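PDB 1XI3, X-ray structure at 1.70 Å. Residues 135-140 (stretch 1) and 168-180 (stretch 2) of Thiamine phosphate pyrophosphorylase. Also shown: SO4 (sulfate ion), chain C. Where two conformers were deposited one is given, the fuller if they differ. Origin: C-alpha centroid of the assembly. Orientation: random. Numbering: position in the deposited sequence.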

# COMPACT_ATOMS: atom_id res chain seq x y z
N GLY A 135 14.16 13.41 13.27
CA GLY A 135 13.46 14.64 13.52
C GLY A 135 12.40 14.46 14.61
O GLY A 135 12.37 13.44 15.24
N SER A 136 11.52 15.43 14.78
CA SER A 136 11.53 16.70 14.11
C SER A 136 12.55 17.60 14.78
O SER A 136 12.57 17.72 16.01
CB SER A 136 10.15 17.34 14.19
OG SER A 136 10.08 18.46 13.33
N VAL A 137 13.44 18.21 14.01
CA VAL A 137 14.45 19.08 14.64
C VAL A 137 13.74 20.26 15.38
O VAL A 137 14.04 20.56 16.57
CB VAL A 137 15.46 19.62 13.64
CG1 VAL A 137 16.53 20.45 14.33
CG2 VAL A 137 16.12 18.47 12.90
N PHE A 138 12.84 20.89 14.65
CA PHE A 138 12.03 22.00 15.14
C PHE A 138 10.55 21.67 14.92
O PHE A 138 10.20 20.78 14.15
CB PHE A 138 12.39 23.28 14.40
CG PHE A 138 13.85 23.59 14.35
CD1 PHE A 138 14.56 23.43 13.16
CD2 PHE A 138 14.52 24.07 15.47
CE1 PHE A 138 15.91 23.76 13.09
CE2 PHE A 138 15.88 24.36 15.40
CZ PHE A 138 16.56 24.20 14.22
N PRO A 139 9.64 22.38 15.61
CA PRO A 139 8.21 22.11 15.40
C PRO A 139 7.76 22.25 13.94
O PRO A 139 8.23 23.15 13.23
CB PRO A 139 7.53 23.18 16.28
CG PRO A 139 8.54 23.53 17.31
CD PRO A 139 9.86 23.46 16.59
N THR A 140 6.85 21.36 13.50
CA THR A 140 6.34 21.34 12.12
C THR A 140 4.82 21.25 12.09
O THR A 140 4.14 22.05 12.73
CB THR A 140 6.86 20.11 11.35
OG1 THR A 140 6.38 18.92 11.98
CG2 THR A 140 8.33 20.06 11.36
N ILE A 168 15.31 16.21 9.65
CA ILE A 168 14.05 16.61 9.13
C ILE A 168 13.24 17.36 10.19
O ILE A 168 13.35 17.06 11.39
CB ILE A 168 13.23 15.38 8.60
CG1 ILE A 168 12.01 15.86 7.82
CG2 ILE A 168 12.89 14.42 9.72
CD1 ILE A 168 11.26 14.82 7.05
N GLY A 169 12.44 18.31 9.72
CA GLY A 169 11.41 18.91 10.53
C GLY A 169 11.67 20.36 10.85
O GLY A 169 12.57 20.68 11.65
N GLY A 170 10.92 21.24 10.22
CA GLY A 170 11.04 22.67 10.48
C GLY A 170 12.28 23.34 9.93
O GLY A 170 12.66 24.45 10.38
N ILE A 171 12.92 22.69 8.95
CA ILE A 171 14.18 23.17 8.41
C ILE A 171 13.96 24.17 7.29
O ILE A 171 13.14 23.96 6.40
CB ILE A 171 15.10 22.02 7.93
CG1 ILE A 171 15.35 21.02 9.07
CG2 ILE A 171 16.42 22.57 7.42
CD1 ILE A 171 16.02 19.70 8.63
N ASN A 172 14.72 25.25 7.32
CA ASN A 172 14.67 26.24 6.28
C ASN A 172 15.99 26.97 6.15
O ASN A 172 16.93 26.63 6.81
CB ASN A 172 13.50 27.20 6.52
CG ASN A 172 13.59 27.92 7.85
OD1 ASN A 172 14.65 28.46 8.20
ND2 ASN A 172 12.51 27.90 8.60
N LYS A 173 16.06 27.96 5.25
CA LYS A 173 17.34 28.62 4.94
C LYS A 173 17.94 29.36 6.13
O LYS A 173 19.14 29.56 6.19
CB LYS A 173 17.20 29.58 3.75
CG LYS A 173 16.24 30.73 3.99
CD LYS A 173 16.32 31.76 2.86
CE LYS A 173 15.02 31.87 2.11
NZ LYS A 173 15.16 32.76 0.93
N ASP A 174 17.08 29.74 7.08
CA ASP A 174 17.52 30.45 8.27
C ASP A 174 18.14 29.56 9.35
O ASP A 174 18.92 30.05 10.14
CB ASP A 174 16.35 31.24 8.87
CG ASP A 174 15.82 32.34 7.91
OD1 ASP A 174 16.60 32.88 7.11
OD2 ASP A 174 14.61 32.64 7.97
N ASN A 175 17.76 28.28 9.43
CA ASN A 175 18.31 27.37 10.43
C ASN A 175 19.11 26.23 9.83
O ASN A 175 19.72 25.45 10.56
CB ASN A 175 17.22 26.83 11.37
CG ASN A 175 16.11 26.09 10.64
OD1 ASN A 175 16.36 25.43 9.64
ND2 ASN A 175 14.89 26.21 11.14
N ALA A 176 19.17 26.17 8.50
CA ALA A 176 19.86 25.08 7.83
C ALA A 176 21.34 24.94 8.20
O ALA A 176 21.80 23.83 8.44
CB ALA A 176 19.67 25.17 6.33
N ARG A 177 22.10 26.04 8.31
CA ARG A 177 23.52 25.89 8.73
C ARG A 177 23.68 25.27 10.10
O ARG A 177 24.49 24.38 10.28
CB ARG A 177 24.28 27.23 8.72
CG ARG A 177 24.61 27.70 7.36
CD ARG A 177 25.68 28.81 7.37
NE ARG A 177 26.30 28.84 6.06
CZ ARG A 177 25.75 29.44 5.01
NH1 ARG A 177 24.59 30.06 5.14
NH2 ARG A 177 26.35 29.41 3.83
N GLU A 178 22.89 25.73 11.09
CA GLU A 178 23.01 25.18 12.41
C GLU A 178 22.66 23.69 12.38
O GLU A 178 23.28 22.91 13.06
CB GLU A 178 22.11 25.91 13.40
CG GLU A 178 22.54 25.67 14.85
N VAL A 179 21.64 23.33 11.59
CA VAL A 179 21.28 21.90 11.46
C VAL A 179 22.45 21.10 10.86
O VAL A 179 22.87 20.06 11.38
CB VAL A 179 19.98 21.71 10.63
CG1 VAL A 179 19.71 20.25 10.38
CG2 VAL A 179 18.77 22.34 11.35
N LEU A 180 23.00 21.61 9.77
CA LEU A 180 24.09 20.94 9.06
C LEU A 180 25.35 20.78 9.95
O LEU A 180 26.07 19.77 9.87
CB LEU A 180 24.38 21.71 7.79
CG LEU A 180 23.33 21.55 6.68
CD1 LEU A 180 23.34 22.67 5.67
CD2 LEU A 180 23.50 20.17 5.97
S SO4 C . 8.83 20.91 7.23
O1 SO4 C . 9.08 22.23 7.83
O2 SO4 C . 7.65 21.16 6.40
O3 SO4 C . 9.97 20.50 6.40
O4 SO4 C . 8.75 20.00 8.33

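Two backbone hydrogen bonds join the stretches, and side-chain packing, above all by Phe138, adds to them. Two successive amides of stretch 1 donate to two successive carbonyls of stretch 2: Val137 N to Ile168 O at 2.9 Å and Phe138 N to Gly169 O at 3.0 Å, both close to straight. Ile168 O is approached further by carbon, lying 3.2 Å from Gly135 CA and 3.3 Å from Ser136 CA in CA-H...O contacts. The peptide bond before Ser136 is cis.

Ser136, with chi1 at -169° (t), turns its hydroxyl back on its own stretch, where Ser136 OG donates a very short hydrogen bond of 2.5 Å to Phe138 O. This places Ser136 OG 3.1 Å from Gly169 CA, an approach that leaves no space for a side chain there: an ideal CB on Gly169 would fall 1.9 Å from Ser136 OG. The backbone angles of Gly169 (112/107) call for glycine in their own right. Gly170 is similarly confined, since an ideal CB on Gly170 would come within 2.8 Å of Phe138 CB, and its positive phi favours glycine as well.

Of all residues in the two stretches, Phe138 has the largest area covered by the other stretch. Its CA-to-CB bond points toward stretch 2, and the m rotamer (chi1 -50°) carries the ring alongside Gly170 and Val179, with Phe138 CD1 3.5 Å from Gly170 O and Phe138 CE1 3.6 Å from Val179 CG2. The ring thus touches both a backbone carbonyl and the side chain of Val179, in the helix. Val137, in the t rotamer, adds looser apolar contacts, Val137 CG1 lying 4.2 Å from Val179 CG2 and Val137 CG2 4.4 Å from Ile171 CD1.

Asn175 supports this arrangement from within stretch 2. In its p rotamer (chi1 58°), Asn175 ND2 donates to Gly170 O at 2.9 Å while Asn175 OD1 accepts from Asn172 N at 2.8 Å, so both ends of the amide are engaged and its orientation is fixed. Asn175 ND2 also lies 3.3 Å from Phe138 CE1, in an oblique approach to the ring. Asn172, also p, points its OD1 at the backbone ahead, Asn172 OD1 accepting from Asp174 N at 3.0 Å and, weakly, from Asn175 N at 3.3 Å; the turn leading into the helix is thereby tied together by two asparagines.

Thr140 (chi1 62°, p), an exposed residue, brings Thr140 CG2 to 3.1 Å from Gly170 N and 3.4 Å from Gly169 CA. That amide donates to the sulfate, Gly170 N to sulfate O4 at 3.1 Å, and Thr140 CG2 lies equally near, 3.1 Å from sulfate O4.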